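Local structure of CrmK (Actinoalloteichus sp. WH1-2216-6, 5I1V) at residues V406-P411 with E416-I421; T402-A407 with D427-T432. The protein is a flavoenzyme with covalently bound FAD, probably an oxidase, that takes part in recycling shunt products during caerulomycin biosynthesis. All coordinates share one frame; numbering follows the deposited sequence.

Both contacts join strand 400-408 to helix 414-428, which follows it in the chain and runs back over one face of an antiparallel eight-stranded sheet. Contact 1 lies next to the turn, where the end of the strand meets the early part of the helix; in contact 2 the strand's middle faces the end of the helix and the residue just after it. Their centres are about 14 Å apart, and they share Val-406 and Ala-407. Ile-421 bridges them, its CD1 packing 3.7 Å from Tyr-404 C. Alternate strand residues Tyr-404, Val-406 and Trp-408 thus form one row beneath the helix. Trp-408 and Tyr-404 side chains each lie about 13 Å from the FAD; this helix-sheet seam stands back from the cofactor.

Contact 1. Residues V406-P411 with E416-I421; sequences VAWTDP and EHLRWI
Trp-408 lays one face of its indole against His-417, where a strand-turn-helix connection lays helix 416-421 antiparallel to strand 406-408 (171°, axes 9.0 Å apart) across one face of the antiparallel sheet. From the tryptophan CB, which lies 3.5 Å from His-417 NE2, the side chain heads out past the imidazole. The five-membered ring meets the imidazole obliquely, planes at 34° and centroids 4.3 Å apart. The six-membered ring beyond it takes a CH-pi contact from His-417 CB, 3.8 Å from its centroid and almost on the normal. At the far rim CH2 reaches Leu-418 CG at 4.5 Å. Chi1 of 70° sets the indole between the backbone N and carbonyl carbon, and NE1 is hydrogen-bonded to Asp-414 OD1.

Val-406, two residues earlier on the same strand face, is buried and uses both methyls: CG1 meets Trp-420 CE3 at 3.4 Å, while CG2 touches Ile-421 CG2 at 4.0 Å. Histidine suits its buried place because both ring nitrogens are hydrogen-bonded, ND1 with Tyr-368 OH and NE2 with Glu-413 OE1. Strand and helix are thus joined by apolar and aromatic surfaces alone, while polar bonds to surrounding residues fix the ring orientations; the carboxylate at NE2 may favour a protonated imidazole.

Contact 2. Residues T402-A407 with D427-T432; sequences TFYMVA and DIHSAT
Tyr-404 reaches across to Ile-428 and His-429: the closest alpha carbons of strand 402-407 and segment 427-432, those of Tyr-404 and Ile-428, are 11.4 Å apart. The strand is extended throughout. Opposite it the helix is ending, and His-429 is the first residue to leave helical backbone angles, with phi -104° and psi 26°. Ser-430, just beyond, hydrogen-bonds Asp-427 O through both its backbone N and its OG, the OG at 3.2 Å in the carbonyl plane, so serine's short hydroxyl ties the chain back to the last turn.

Such a separation suits a long, flat side chain. With chi1 at -60°, Tyr-404 CG stands anti to the carbonyl carbon and the ring reaches out to the helix end. Tyr-404 and Ile-428 approach from opposite directions, and Ile-428 CD1 comes to the edge of the phenol ring, 4.1 Å from Tyr-404 CE2 and 3.8 Å from OH. CG2 of Ile-428 also lies 3.8 Å from Tyr-404 OH, which therefore rests against both arms. CE1 of His-429 lies 3.6 Å from Tyr-404 OH. Its ND1 is hydrogen-bonded to Tyr-425 O, one turn earlier, which restrains the imidazole's rotation.

Around this contact, Tyr-425 of helix 414-428 meets the Tyr-404 ring edge-to-face. Met-375 of neighbouring strand 374-379 touches both Tyr-404 and Ile-428, and on the other flank His-429 packs on Ala-345 of strand 339-347.

Contact 1. Residues V406-P411 with E416-I421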
# COMPACT_ATOMS: atom_id res chain seq x y z
N VAL A 406 -13.15 -0.39 15.94
CA VAL A 406 -12.14 -0.30 17.00
C VAL A 406 -11.01 -1.17 16.50
O VAL A 406 -11.28 -2.26 15.90
CB VAL A 406 -12.60 -0.82 18.39
CG1 VAL A 406 -13.54 0.15 19.04
CG2 VAL A 406 -13.31 -2.14 18.29
N ALA A 407 -9.80 -0.64 16.58
CA ALA A 407 -8.57 -1.34 16.19
C ALA A 407 -7.56 -1.26 17.33
O ALA A 407 -7.39 -0.21 17.96
CB ALA A 407 -8.00 -0.77 14.94
N TRP A 408 -6.92 -2.38 17.64
CA TRP A 408 -5.95 -2.42 18.73
C TRP A 408 -4.94 -3.54 18.49
O TRP A 408 -5.06 -4.32 17.51
CB TRP A 408 -6.68 -2.57 20.07
CG TRP A 408 -7.32 -3.89 20.31
CD1 TRP A 408 -6.82 -4.89 21.07
CD2 TRP A 408 -8.57 -4.36 19.80
NE1 TRP A 408 -7.67 -5.95 21.09
CE2 TRP A 408 -8.75 -5.66 20.29
CE3 TRP A 408 -9.55 -3.81 18.96
CZ2 TRP A 408 -9.90 -6.41 20.03
CZ3 TRP A 408 -10.67 -4.57 18.67
CH2 TRP A 408 -10.84 -5.85 19.20
N THR A 409 -3.93 -3.64 19.35
CA THR A 409 -2.89 -4.62 19.12
C THR A 409 -2.70 -5.62 20.24
O THR A 409 -2.26 -6.73 19.99
CB THR A 409 -1.54 -3.96 18.82
OG1 THR A 409 -1.20 -3.06 19.89
CG2 THR A 409 -1.57 -3.18 17.50
N ASP A 410 -3.03 -5.25 21.48
CA ASP A 410 -2.79 -6.16 22.63
C ASP A 410 -3.99 -7.07 22.89
O ASP A 410 -5.08 -6.58 23.14
CB ASP A 410 -2.48 -5.34 23.89
CG ASP A 410 -2.05 -6.21 25.07
OD1 ASP A 410 -2.39 -7.42 25.16
OD2 ASP A 410 -1.35 -5.65 25.93
N PRO A 411 -3.81 -8.40 22.84
CA PRO A 411 -4.93 -9.32 23.09
C PRO A 411 -5.57 -9.19 24.48
O PRO A 411 -6.77 -9.49 24.65
CB PRO A 411 -4.31 -10.71 22.94
CG PRO A 411 -3.00 -10.51 22.31
CD PRO A 411 -2.55 -9.12 22.59
N GLU A 416 -12.25 -4.92 26.51
CA GLU A 416 -12.68 -3.54 26.74
C GLU A 416 -13.02 -2.86 25.41
O GLU A 416 -13.99 -2.12 25.32
CB GLU A 416 -11.64 -2.77 27.56
CG GLU A 416 -10.55 -2.06 26.77
CD GLU A 416 -9.29 -1.79 27.60
OE1 GLU A 416 -8.70 -2.75 28.16
OE2 GLU A 416 -8.87 -0.61 27.68
N HIS A 417 -12.24 -3.16 24.37
CA HIS A 417 -12.59 -2.70 23.01
C HIS A 417 -13.87 -3.31 22.50
O HIS A 417 -14.67 -2.61 21.93
CB HIS A 417 -11.46 -2.97 22.05
CG HIS A 417 -10.21 -2.29 22.45
ND1 HIS A 417 -10.16 -0.94 22.71
CD2 HIS A 417 -8.99 -2.77 22.75
CE1 HIS A 417 -8.94 -0.61 23.10
NE2 HIS A 417 -8.20 -1.71 23.11
N LEU A 418 -14.08 -4.61 22.69
CA LEU A 418 -15.30 -5.25 22.24
C LEU A 418 -16.46 -4.69 23.02
O LEU A 418 -17.56 -4.43 22.48
CB LEU A 418 -15.25 -6.78 22.40
CG LEU A 418 -14.33 -7.55 21.41
CD1 LEU A 418 -14.13 -8.96 21.88
CD2 LEU A 418 -14.99 -7.54 20.04
N ARG A 419 -16.24 -4.49 24.31
CA ARG A 419 -17.32 -3.91 25.11
C ARG A 419 -17.66 -2.50 24.63
O ARG A 419 -18.83 -2.21 24.48
CB ARG A 419 -17.06 -4.00 26.62
CG ARG A 419 -18.21 -3.46 27.46
CD ARG A 419 -18.08 -3.72 28.98
NE ARG A 419 -16.77 -3.30 29.51
CZ ARG A 419 -15.74 -4.12 29.78
NH1 ARG A 419 -15.82 -5.44 29.59
NH2 ARG A 419 -14.61 -3.60 30.24
N TRP A 420 -16.68 -1.67 24.30
CA TRP A 420 -16.96 -0.28 23.89
C TRP A 420 -17.81 -0.18 22.60
O TRP A 420 -18.82 0.54 22.56
CB TRP A 420 -15.66 0.51 23.71
CG TRP A 420 -15.92 1.95 23.33
CD1 TRP A 420 -16.16 2.99 24.19
CD2 TRP A 420 -16.06 2.49 22.01
NE1 TRP A 420 -16.42 4.16 23.48
CE2 TRP A 420 -16.35 3.87 22.14
CE3 TRP A 420 -15.94 1.95 20.71
CZ2 TRP A 420 -16.54 4.69 21.04
CZ3 TRP A 420 -16.15 2.78 19.62
CH2 TRP A 420 -16.43 4.13 19.79
N ILE A 421 -17.43 -0.95 21.58
CA ILE A 421 -18.14 -0.89 20.30
C ILE A 421 -19.53 -1.53 20.41
O ILE A 421 -20.47 -1.07 19.80
CB ILE A 421 -17.31 -1.50 19.14
CG1 ILE A 421 -17.95 -1.14 17.81
CG2 ILE A 421 -17.08 -3.02 19.28
CD1 ILE A 421 -17.06 -1.42 16.60

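Contact 2. Residues T402-A407 with D427-T432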
# COMPACT_ATOMS: atom_id res chain seq x y z
N THR A 402 -23.33 4.06 7.70
CA THR A 402 -22.54 4.31 8.89
C THR A 402 -21.77 3.02 9.22
O THR A 402 -22.23 1.91 8.96
CB THR A 402 -23.36 4.75 10.13
OG1 THR A 402 -23.98 3.61 10.73
CG2 THR A 402 -24.40 5.83 9.75
N PHE A 403 -20.60 3.22 9.80
CA PHE A 403 -19.60 2.22 10.02
C PHE A 403 -19.03 2.52 11.41
O PHE A 403 -18.91 3.69 11.79
CB PHE A 403 -18.55 2.41 8.92
CG PHE A 403 -17.36 1.52 9.03
CD1 PHE A 403 -17.50 0.14 8.87
CD2 PHE A 403 -16.11 2.03 9.26
CE1 PHE A 403 -16.40 -0.70 8.97
CE2 PHE A 403 -15.00 1.21 9.35
CZ PHE A 403 -15.14 -0.16 9.20
N TYR A 404 -18.72 1.47 12.18
CA TYR A 404 -18.16 1.55 13.52
C TYR A 404 -16.92 0.66 13.51
O TYR A 404 -16.97 -0.44 12.93
CB TYR A 404 -19.10 0.96 14.55
CG TYR A 404 -20.43 1.63 14.63
CD1 TYR A 404 -21.35 1.58 13.58
CD2 TYR A 404 -20.81 2.31 15.79
CE1 TYR A 404 -22.60 2.19 13.69
CE2 TYR A 404 -22.04 2.93 15.88
CZ TYR A 404 -22.92 2.88 14.84
OH TYR A 404 -24.16 3.48 15.02
N MET A 405 -15.83 1.15 14.08
CA MET A 405 -14.62 0.37 14.15
C MET A 405 -13.79 0.66 15.42
O MET A 405 -13.82 1.79 15.94
CB MET A 405 -13.84 0.50 12.83
CG MET A 405 -12.48 1.18 12.81
SD MET A 405 -11.08 0.08 12.38
CE MET A 405 -11.72 -1.05 11.14
N VAL A 406 -13.15 -0.39 15.94
CA VAL A 406 -12.14 -0.30 17.00
C VAL A 406 -11.01 -1.17 16.50
O VAL A 406 -11.28 -2.26 15.90
CB VAL A 406 -12.60 -0.82 18.39
CG1 VAL A 406 -13.54 0.15 19.04
CG2 VAL A 406 -13.31 -2.14 18.29
N ALA A 407 -9.80 -0.64 16.58
CA ALA A 407 -8.57 -1.34 16.19
C ALA A 407 -7.56 -1.26 17.33
O ALA A 407 -7.39 -0.21 17.96
CB ALA A 407 -8.00 -0.77 14.94
N ASP A 427 -26.61 1.19 22.25
CA ASP A 427 -27.28 2.38 22.78
C ASP A 427 -27.83 3.25 21.67
O ASP A 427 -28.99 3.67 21.73
CB ASP A 427 -26.32 3.16 23.67
CG ASP A 427 -26.07 2.47 25.01
OD1 ASP A 427 -26.69 1.41 25.31
OD2 ASP A 427 -25.23 3.00 25.77
N ILE A 428 -27.02 3.46 20.62
CA ILE A 428 -27.50 4.21 19.47
C ILE A 428 -28.78 3.54 18.93
O ILE A 428 -29.72 4.25 18.55
CB ILE A 428 -26.40 4.44 18.40
CG1 ILE A 428 -25.46 5.52 18.88
CG2 ILE A 428 -26.99 4.86 17.06
CD1 ILE A 428 -24.19 5.65 18.08
N HIS A 429 -28.87 2.20 18.97
CA HIS A 429 -30.05 1.52 18.43
C HIS A 429 -31.04 1.00 19.49
O HIS A 429 -31.76 0.05 19.21
CB HIS A 429 -29.64 0.36 17.49
CG HIS A 429 -28.82 0.81 16.33
ND1 HIS A 429 -27.45 0.82 16.36
CD2 HIS A 429 -29.18 1.34 15.14
CE1 HIS A 429 -26.99 1.28 15.21
NE2 HIS A 429 -28.02 1.64 14.46
N SER A 430 -31.08 1.60 20.68
CA SER A 430 -31.87 1.03 21.78
C SER A 430 -33.39 1.03 21.52
O SER A 430 -34.11 0.21 22.09
CB SER A 430 -31.56 1.71 23.12
OG SER A 430 -31.83 3.09 23.07
N ALA A 431 -33.87 1.91 20.65
CA ALA A 431 -35.29 1.89 20.32
C ALA A 431 -35.70 0.70 19.44
O ALA A 431 -36.87 0.41 19.31
CB ALA A 431 -35.71 3.20 19.65
N THR A 432 -34.73 0.02 18.83
CA THR A 432 -35.01 -1.10 17.96
C THR A 432 -34.17 -2.31 18.38
O THR A 432 -33.53 -2.95 17.54
CB THR A 432 -34.69 -0.75 16.47
OG1 THR A 432 -33.32 -0.34 16.35
CG2 THR A 432 -35.62 0.40 15.96